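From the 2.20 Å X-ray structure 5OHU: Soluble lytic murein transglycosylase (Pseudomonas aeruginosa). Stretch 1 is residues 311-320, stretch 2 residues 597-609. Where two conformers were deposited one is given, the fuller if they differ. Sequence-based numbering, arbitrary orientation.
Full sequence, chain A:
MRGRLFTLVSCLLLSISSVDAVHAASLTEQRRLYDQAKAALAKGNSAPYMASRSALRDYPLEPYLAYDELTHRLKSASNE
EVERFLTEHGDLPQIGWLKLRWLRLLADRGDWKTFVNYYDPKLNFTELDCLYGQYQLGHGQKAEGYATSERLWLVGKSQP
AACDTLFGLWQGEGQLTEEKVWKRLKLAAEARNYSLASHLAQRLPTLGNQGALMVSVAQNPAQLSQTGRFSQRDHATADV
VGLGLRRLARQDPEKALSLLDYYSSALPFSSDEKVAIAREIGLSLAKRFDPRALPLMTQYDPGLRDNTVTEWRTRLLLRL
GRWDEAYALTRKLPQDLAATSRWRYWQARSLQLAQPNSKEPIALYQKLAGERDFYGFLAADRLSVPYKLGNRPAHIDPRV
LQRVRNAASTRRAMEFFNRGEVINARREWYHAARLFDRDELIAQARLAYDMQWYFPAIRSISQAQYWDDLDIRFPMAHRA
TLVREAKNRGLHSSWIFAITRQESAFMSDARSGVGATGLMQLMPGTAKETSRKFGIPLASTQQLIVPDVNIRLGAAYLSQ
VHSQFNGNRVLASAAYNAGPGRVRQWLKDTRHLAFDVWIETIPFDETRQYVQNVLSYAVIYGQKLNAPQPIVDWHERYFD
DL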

ATOM      1  N   GLU A 311      -5.112  18.691  -3.442  1.00 12.28           N
ATOM      2  CA  GLU A 311      -5.393  18.428  -2.039  1.00 16.36           C
ATOM      3  C   GLU A 311      -4.398  19.149  -1.136  1.00 16.58           C
ATOM      4  O   GLU A 311      -4.771  19.639  -0.067  1.00 14.54           O
ATOM      5  CB  GLU A 311      -5.364  16.916  -1.772  1.00 11.39           C
ATOM      6  CG  GLU A 311      -6.502  16.129  -2.410  1.00 14.51           C
ATOM      7  CD  GLU A 311      -6.690  14.732  -1.802  1.00 25.90           C
ATOM      8  OE1 GLU A 311      -5.719  13.939  -1.827  1.00 22.59           O
ATOM      9  OE2 GLU A 311      -7.809  14.416  -1.319  1.00 25.78           O
ATOM     10  N   TRP A 312      -3.129  19.221  -1.543  1.00 13.50           N
ATOM     11  CA  TRP A 312      -2.154  19.872  -0.677  1.00 17.70           C
ATOM     12  C   TRP A 312      -2.243  21.378  -0.784  1.00 13.05           C
ATOM     13  O   TRP A 312      -1.956  22.083   0.182  1.00 19.79           O
ATOM     14  CB  TRP A 312      -0.749  19.350  -0.962  1.00 10.76           C
ATOM     15  CG  TRP A 312      -0.548  18.261  -0.031  1.00 16.52           C
ATOM     16  CD1 TRP A 312      -0.685  16.922  -0.277  1.00 19.95           C
ATOM     17  CD2 TRP A 312      -0.281  18.392   1.362  1.00 10.55           C
ATOM     18  NE1 TRP A 312      -0.492  16.208   0.885  1.00 13.58           N
ATOM     19  CE2 TRP A 312      -0.251  17.089   1.906  1.00 10.57           C
ATOM     20  CE3 TRP A 312      -0.066  19.489   2.208  1.00 12.59           C
ATOM     21  CZ2 TRP A 312       0.024  16.847   3.248  1.00 10.49           C
ATOM     22  CZ3 TRP A 312       0.189  19.250   3.560  1.00 15.52           C
ATOM     23  CH2 TRP A 312       0.240  17.937   4.060  1.00 13.95           C
ATOM     24  N   ARG A 313      -2.684  21.882  -1.925  1.00 19.43           N
ATOM     25  CA  ARG A 313      -3.044  23.291  -2.027  0.59 21.37           C
ATOM     26  C   ARG A 313      -4.172  23.631  -1.058  1.00 19.52           C
ATOM     27  O   ARG A 313      -4.119  24.641  -0.344  1.00 12.84           O
ATOM     28  CB  ARG A 313      -3.449  23.616  -3.468  0.59 23.16           C
ATOM     29  CG  ARG A 313      -3.319  25.084  -3.813  0.59 29.27           C
ATOM     30  CD  ARG A 313      -4.080  25.492  -5.077  0.59 27.52           C
ATOM     31  NE  ARG A 313      -3.619  24.787  -6.261  0.59 21.75           N
ATOM     32  CZ  ARG A 313      -4.055  25.036  -7.493  0.59 21.31           C
ATOM     33  NH1 ARG A 313      -3.571  24.338  -8.509  0.59 16.85           N
ATOM     34  NH2 ARG A 313      -4.957  25.985  -7.709  0.59 12.47           N
ATOM     35  N   THR A 314      -5.203  22.771  -0.992  1.00 17.30           N
ATOM     36  CA  THR A 314      -6.313  23.024  -0.068  1.00 12.95           C
ATOM     37  C   THR A 314      -5.887  22.821   1.382  1.00 10.96           C
ATOM     38  O   THR A 314      -6.249  23.619   2.258  1.00 14.84           O
ATOM     39  CB  THR A 314      -7.522  22.130  -0.377  1.00 21.47           C
ATOM     40  OG1 THR A 314      -7.772  22.093  -1.794  1.00 16.83           O
ATOM     41  CG2 THR A 314      -8.775  22.684   0.323  1.00 18.62           C
ATOM     42  N   ARG A 315      -5.111  21.766   1.653  1.00 10.85           N
ATOM     43  CA  ARG A 315      -4.621  21.526   3.008  1.00 12.77           C
ATOM     44  C   ARG A 315      -3.799  22.706   3.508  1.00 19.85           C
ATOM     45  O   ARG A 315      -3.949  23.145   4.656  1.00 11.38           O
ATOM     46  CB  ARG A 315      -3.793  20.239   3.045  1.00 12.48           C
ATOM     47  CG  ARG A 315      -4.645  18.975   3.032  1.00 13.04           C
ATOM     48  CD  ARG A 315      -3.843  17.685   2.836  1.00 15.09           C
ATOM     49  NE  ARG A 315      -4.769  16.565   2.928  1.00 12.74           N
ATOM     50  CZ  ARG A 315      -4.713  15.453   2.209  1.00 15.31           C
ATOM     51  NH1 ARG A 315      -3.740  15.268   1.326  1.00 12.65           N
ATOM     52  NH2 ARG A 315      -5.639  14.520   2.379  1.00 14.58           N
ATOM     53  N   LEU A 316      -2.939  23.245   2.646  1.00 10.53           N
ATOM     54  CA  LEU A 316      -2.086  24.349   3.044  1.00 11.67           C
ATOM     55  C   LEU A 316      -2.920  25.584   3.369  1.00 11.42           C
ATOM     56  O   LEU A 316      -2.661  26.269   4.362  1.00 11.98           O
ATOM     57  CB  LEU A 316      -1.071  24.636   1.934  1.00 10.49           C
ATOM     58  CG  LEU A 316      -0.085  25.796   2.119  1.00 13.99           C
ATOM     59  CD1 LEU A 316       0.663  25.685   3.439  1.00 10.28           C
ATOM     60  CD2 LEU A 316       0.912  25.830   0.981  1.00 17.60           C
ATOM     61  N   LEU A 317      -3.947  25.866   2.562  1.00 11.27           N
ATOM     62  CA  LEU A 317      -4.829  26.984   2.881  1.00 13.69           C
ATOM     63  C   LEU A 317      -5.486  26.782   4.239  1.00 14.77           C
ATOM     64  O   LEU A 317      -5.635  27.731   5.012  1.00 13.17           O
ATOM     65  CB  LEU A 317      -5.884  27.159   1.784  1.00 10.98           C
ATOM     66  CG  LEU A 317      -5.324  27.666   0.449  1.00 17.03           C
ATOM     67  CD1 LEU A 317      -6.313  27.443  -0.686  1.00 11.42           C
ATOM     68  CD2 LEU A 317      -4.953  29.161   0.582  1.00 11.18           C
ATOM     69  N   LEU A 318      -5.881  25.547   4.544  1.00 11.29           N
ATOM     70  CA  LEU A 318      -6.482  25.263   5.842  1.00 17.21           C
ATOM     71  C   LEU A 318      -5.466  25.453   6.962  1.00 12.17           C
ATOM     72  O   LEU A 318      -5.785  26.024   8.007  1.00 14.35           O
ATOM     73  CB  LEU A 318      -7.040  23.836   5.867  1.00 11.75           C
ATOM     74  CG  LEU A 318      -8.225  23.499   4.945  1.00 15.83           C
ATOM     75  CD1 LEU A 318      -8.422  22.000   4.975  1.00 10.94           C
ATOM     76  CD2 LEU A 318      -9.518  24.197   5.345  1.00 11.00           C
ATOM     77  N   ARG A 319      -4.236  24.981   6.764  1.00 10.24           N
ATOM     78  CA  ARG A 319      -3.220  25.199   7.789  1.00 14.14           C
ATOM     79  C   ARG A 319      -2.970  26.687   8.003  1.00 16.40           C
ATOM     80  O   ARG A 319      -2.652  27.112   9.116  1.00 20.01           O
ATOM     81  CB  ARG A 319      -1.916  24.499   7.414  1.00 11.32           C
ATOM     82  CG  ARG A 319      -0.876  24.481   8.542  1.00 14.29           C
ATOM     83  CD  ARG A 319      -1.083  23.330   9.511  1.00 13.08           C
ATOM     84  NE  ARG A 319       0.059  23.221  10.420  1.00 28.15           N
ATOM     85  CZ  ARG A 319       0.384  22.132  11.111  1.00 21.08           C
ATOM     86  NH1 ARG A 319      -0.331  21.022  11.002  1.00 19.12           N
ATOM     87  NH2 ARG A 319       1.430  22.154  11.914  1.00 23.72           N
ATOM     88  N   LEU A 320      -3.122  27.497   6.966  1.00 14.98           N
ATOM     89  CA  LEU A 320      -2.844  28.912   7.116  1.00 18.05           C
ATOM     90  C   LEU A 320      -4.054  29.695   7.586  1.00 19.17           C
ATOM     91  O   LEU A 320      -3.962  30.919   7.718  1.00 17.35           O
ATOM     92  CB  LEU A 320      -2.332  29.501   5.802  1.00 14.57           C
ATOM     93  CG  LEU A 320      -0.948  28.947   5.419  1.00 15.95           C
ATOM     94  CD1 LEU A 320      -0.744  29.084   3.909  1.00 10.42           C
ATOM     95  CD2 LEU A 320       0.185  29.608   6.203  1.00 10.16           C
TER
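Stretch 2, residues 597-609: VWIETIPFDETRQ

Stretch 2 packs against one side of the helix of stretch 1 through a largely buried, mainly polar contact, in which a stacked pair of arginines and their acidic partners are flanked by aliphatic and aromatic packing. Residues 311-319 are helical throughout. Stretch 2 enters as the last turn of one helix (597-600), leaves helical geometry at Thr 601, passes through Ile 602 and Pro 603 in extended and turn-like conformations, and starts a second helix at Asp 605, with Phe 604 in the N-cap position. The chain directions oppose each other at the closest backbone approaches: the CA atoms of Arg 319 and Val 597 are 6.5 Å apart, and those of Arg 315 and Thr 601 5.7 Å. The second helix stands farther off, its axis coming no nearer than 15.3 Å to that of helix 311-319 and crossing it at 62°, and its close contact with stretch 1 is made by the long side chain of Arg 608. Together the two stretches bury 546 Å².

Arg 315 is central. Its CA-to-CB bond points toward stretch 2, and its extended side chain gives Glu 600 OE2 two hydrogen bonds, from NE (3.0 Å) and NH2 (2.9 Å), which form a salt bridge at the guanidinium edge. One face of the same guanidinium lies flat on that of Arg 608, with CZ of Arg 315 3.3 Å from CZ of Arg 608 and the planes only 6° apart. Nearby acids offset the like charges: Arg 608 NH1 forms a salt bridge with Asp 605 OD1 at 2.9 Å. Arg 608 NE also donates to the backbone O of Glu 600 at 3.1 Å, tying the second helix back to the end of helix 597-600.

One turn earlier, Trp 312 presents its ring edge to the connecting segment, with CH2 3.6 Å from Thr 601 O and CZ2 3.6 Å from Ile 602 O. Its CZ2 also lies 3.9 Å from Pro 603 CA. Water 2 accepts a weak hydrogen bond from Trp 312 NE1 (3.1 Å) and donates to Pro 603 O and to Asp 605 OD1 (each 2.7 Å from the water O), bridging the stretches.

Toward the end of helix 311-319, Arg 319 NH1 donates to Thr 601 OG1 at 2.9 Å; that hydroxyl in turn donates to Val 597 O, also at 2.9 Å. Van der Waals packing completes the contact: Thr 601 CG2 lies 4.0 Å from Arg 315 CB, and Val 597 CG1 sits 3.8 Å from Leu 318 O and 4.1 Å from Arg 319 CA.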

ATOM      1  N   VAL A 597      -8.027  20.199  11.465  1.00 10.66           N
ATOM      2  CA  VAL A 597      -7.012  20.769  10.585  1.00 14.37           C
ATOM      3  C   VAL A 597      -5.678  20.046  10.765  1.00 12.09           C
ATOM      4  O   VAL A 597      -4.993  19.709   9.790  1.00 14.39           O
ATOM      5  CB  VAL A 597      -6.866  22.285  10.833  1.00 18.13           C
ATOM      6  CG1 VAL A 597      -5.651  22.842  10.037  1.00 12.25           C
ATOM      7  CG2 VAL A 597      -8.130  23.033  10.448  1.00 10.47           C
ATOM      8  N   TRP A 598      -5.273  19.821  12.016  1.00 12.06           N
ATOM      9  CA  TRP A 598      -3.989  19.163  12.257  1.00 14.16           C
ATOM     10  C   TRP A 598      -3.948  17.787  11.615  1.00 11.98           C
ATOM     11  O   TRP A 598      -2.968  17.436  10.951  1.00 16.53           O
ATOM     12  CB  TRP A 598      -3.697  19.042  13.753  1.00 10.33           C
ATOM     13  CG  TRP A 598      -2.288  18.526  13.977  1.00 14.20           C
ATOM     14  CD1 TRP A 598      -1.132  19.266  13.957  1.00 16.99           C
ATOM     15  CD2 TRP A 598      -1.885  17.164  14.217  1.00 11.73           C
ATOM     16  NE1 TRP A 598      -0.041  18.448  14.181  1.00 16.62           N
ATOM     17  CE2 TRP A 598      -0.480  17.160  14.354  1.00 12.84           C
ATOM     18  CE3 TRP A 598      -2.578  15.959  14.361  1.00 10.68           C
ATOM     19  CZ2 TRP A 598       0.239  15.999  14.611  1.00 16.54           C
ATOM     20  CZ3 TRP A 598      -1.857  14.801  14.614  1.00 10.82           C
ATOM     21  CH2 TRP A 598      -0.463  14.832  14.730  1.00 15.55           C
ATOM     22  N   ILE A 599      -5.012  16.998  11.790  1.00 11.12           N
ATOM     23  CA  ILE A 599      -5.053  15.666  11.193  1.00 11.27           C
ATOM     24  C   ILE A 599      -4.989  15.769   9.683  1.00 11.85           C
ATOM     25  O   ILE A 599      -4.232  15.045   9.024  1.00 13.04           O
ATOM     26  CB  ILE A 599      -6.314  14.902  11.638  1.00 11.16           C
ATOM     27  CG1 ILE A 599      -6.175  14.435  13.087  1.00 11.20           C
ATOM     28  CG2 ILE A 599      -6.483  13.662  10.775  1.00 11.31           C
ATOM     29  CD1 ILE A 599      -7.515  14.343  13.799  1.00 11.41           C
ATOM     30  N   GLU A 600      -5.789  16.672   9.114  1.00 15.60           N
ATOM     31  CA  GLU A 600      -5.866  16.793   7.666  1.00 10.83           C
ATOM     32  C   GLU A 600      -4.524  17.183   7.061  1.00 19.87           C
ATOM     33  O   GLU A 600      -4.237  16.830   5.910  1.00 13.37           O
ATOM     34  CB  GLU A 600      -6.913  17.833   7.272  1.00 10.87           C
ATOM     35  CG  GLU A 600      -7.304  17.723   5.819  1.00 12.54           C
ATOM     36  CD  GLU A 600      -7.775  16.325   5.476  1.00 23.45           C
ATOM     37  OE1 GLU A 600      -8.723  15.844   6.173  1.00 18.13           O
ATOM     38  OE2 GLU A 600      -7.163  15.699   4.567  1.00 16.13           O
ATOM     39  N   THR A 601      -3.689  17.911   7.812  1.00 15.88           N
ATOM     40  CA  THR A 601      -2.438  18.428   7.275  1.00 14.44           C
ATOM     41  C   THR A 601      -1.237  17.633   7.754  1.00 10.59           C
ATOM     42  O   THR A 601      -0.105  18.110   7.645  1.00 15.22           O
ATOM     43  CB  THR A 601      -2.256  19.914   7.610  1.00 12.33           C
ATOM     44  OG1 THR A 601      -2.213  20.095   9.032  1.00 10.16           O
ATOM     45  CG2 THR A 601      -3.414  20.759   7.029  1.00 10.29           C
ATOM     46  N   ILE A 602      -1.456  16.428   8.270  1.00 11.33           N
ATOM     47  CA  ILE A 602      -0.331  15.522   8.543  1.00 11.17           C
ATOM     48  C   ILE A 602       0.412  15.237   7.232  1.00 16.58           C
ATOM     49  O   ILE A 602      -0.219  14.873   6.223  1.00 11.32           O
ATOM     50  CB  ILE A 602      -0.847  14.216   9.180  1.00 16.35           C
ATOM     51  CG1 ILE A 602      -1.188  14.432  10.658  1.00 12.98           C
ATOM     52  CG2 ILE A 602       0.185  13.078   9.060  1.00 12.46           C
ATOM     53  CD1 ILE A 602      -1.957  13.261  11.220  1.00 11.55           C
ATOM     54  N   PRO A 603       1.729  15.398   7.172  1.00 13.67           N
ATOM     55  CA  PRO A 603       2.427  15.223   5.887  1.00 15.83           C
ATOM     56  C   PRO A 603       2.396  13.807   5.331  1.00 20.41           C
ATOM     57  O   PRO A 603       2.394  13.651   4.104  1.00 21.25           O
ATOM     58  CB  PRO A 603       3.866  15.666   6.209  1.00 13.43           C
ATOM     59  CG  PRO A 603       3.759  16.436   7.501  1.00 23.43           C
ATOM     60  CD  PRO A 603       2.639  15.785   8.247  1.00 15.10           C
ATOM     61  N   PHE A 604       2.402  12.770   6.178  1.00 15.67           N
ATOM     62  CA  PHE A 604       2.436  11.384   5.705  1.00 19.91           C
ATOM     63  C   PHE A 604       1.014  10.880   5.477  1.00 17.79           C
ATOM     64  O   PHE A 604       0.231  10.812   6.427  1.00 19.86           O
ATOM     65  CB  PHE A 604       3.132  10.461   6.709  1.00 18.57           C
ATOM     66  CG  PHE A 604       4.577  10.794   6.970  1.00 22.84           C
ATOM     67  CD1 PHE A 604       5.243  11.759   6.226  1.00 16.74           C
ATOM     68  CD2 PHE A 604       5.277  10.114   7.975  1.00 23.62           C
ATOM     69  CE1 PHE A 604       6.583  12.053   6.484  1.00 25.31           C
ATOM     70  CE2 PHE A 604       6.612  10.394   8.239  1.00 27.32           C
ATOM     71  CZ  PHE A 604       7.274  11.363   7.493  1.00 22.15           C
ATOM     72  N   ASP A 605       0.700  10.499   4.229  1.00 15.26           N
ATOM     73  CA  ASP A 605      -0.595   9.893   3.928  1.00 11.85           C
ATOM     74  C   ASP A 605      -0.887   8.728   4.854  1.00 19.87           C
ATOM     75  O   ASP A 605      -2.033   8.538   5.285  1.00 15.17           O
ATOM     76  CB  ASP A 605      -0.652   9.370   2.488  1.00 15.51           C
ATOM     77  CG  ASP A 605      -0.806  10.466   1.450  1.00 26.94           C
ATOM     78  OD1 ASP A 605      -1.217  11.592   1.791  1.00 23.61           O
ATOM     79  OD2 ASP A 605      -0.545  10.173   0.265  1.00 30.35           O
ATOM     80  N   GLU A 606       0.128   7.901   5.125  1.00 18.80           N
ATOM     81  CA  GLU A 606      -0.089   6.724   5.954  1.00 20.68           C
ATOM     82  C   GLU A 606      -0.512   7.128   7.352  1.00 21.10           C
ATOM     83  O   GLU A 606      -1.434   6.541   7.931  1.00 16.02           O
ATOM     84  CB  GLU A 606       1.170   5.859   6.030  1.00 15.78           C
ATOM     85  CG  GLU A 606       1.154   4.974   7.283  1.00 25.50           C
ATOM     86  CD  GLU A 606       2.209   3.890   7.300  1.00 43.71           C
ATOM     87  OE1 GLU A 606       3.029   3.809   6.360  1.00 43.99           O
ATOM     88  OE2 GLU A 606       2.216   3.111   8.276  1.00 55.67           O
ATOM     89  N   THR A 607       0.167   8.124   7.920  1.00 14.95           N
ATOM     90  CA  THR A 607      -0.120   8.468   9.302  1.00 11.57           C
ATOM     91  C   THR A 607      -1.477   9.152   9.421  1.00 14.15           C
ATOM     92  O   THR A 607      -2.215   8.917  10.389  1.00 12.70           O
ATOM     93  CB  THR A 607       0.995   9.339   9.856  1.00 14.99           C
ATOM     94  OG1 THR A 607       2.235   8.644   9.708  1.00 13.22           O
ATOM     95  CG2 THR A 607       0.754   9.611  11.318  1.00 11.41           C
ATOM     96  N   ARG A 608      -1.842   9.967   8.429  1.00 11.39           N
ATOM     97  CA  ARG A 608      -3.158  10.606   8.459  1.00 15.67           C
ATOM     98  C   ARG A 608      -4.263   9.558   8.484  1.00 18.19           C
ATOM     99  O   ARG A 608      -5.183   9.624   9.314  1.00 12.82           O
ATOM    100  CB  ARG A 608      -3.338  11.546   7.265  1.00 11.24           C
ATOM    101  CG  ARG A 608      -4.805  12.068   7.164  1.00 13.69           C
ATOM    102  CD  ARG A 608      -5.129  12.755   5.843  1.00 24.10           C
ATOM    103  NE  ARG A 608      -4.103  13.735   5.514  1.00 38.39           N
ATOM    104  CZ  ARG A 608      -3.205  13.605   4.541  1.00 38.73           C
ATOM    105  NH1 ARG A 608      -3.210  12.537   3.728  1.00 11.13           N
ATOM    106  NH2 ARG A 608      -2.315  14.573   4.372  1.00 25.74           N
ATOM    107  N   GLN A 609      -4.159   8.549   7.612  1.00 11.85           N
ATOM    108  CA  GLN A 609      -5.185   7.512   7.556  1.00 12.18           C
ATOM    109  C   GLN A 609      -5.145   6.638   8.801  1.00 12.41           C
ATOM    110  O   GLN A 609      -6.193   6.232   9.317  1.00 12.67           O
ATOM    111  CB  GLN A 609      -5.006   6.651   6.303  1.00 14.65           C
ATOM    112  CG  GLN A 609      -6.202   5.743   6.020  1.00 14.37           C
ATOM    113  CD  GLN A 609      -7.470   6.551   5.753  1.00 21.11           C
ATOM    114  OE1 GLN A 609      -7.454   7.443   4.917  1.00 20.50           O
ATOM    115  NE2 GLN A 609      -8.562   6.262   6.483  1.00 12.94           N
TER
HETATM  116  O   HOH W   1      -1.296  13.561  -0.281  1.00 25.28           O
HETATM  117  O   HOH W   2       0.267  13.710   2.478  1.00 29.79           O
HETATM  118  O   HOH W   3      -0.141  18.272  10.927  1.00 18.48           O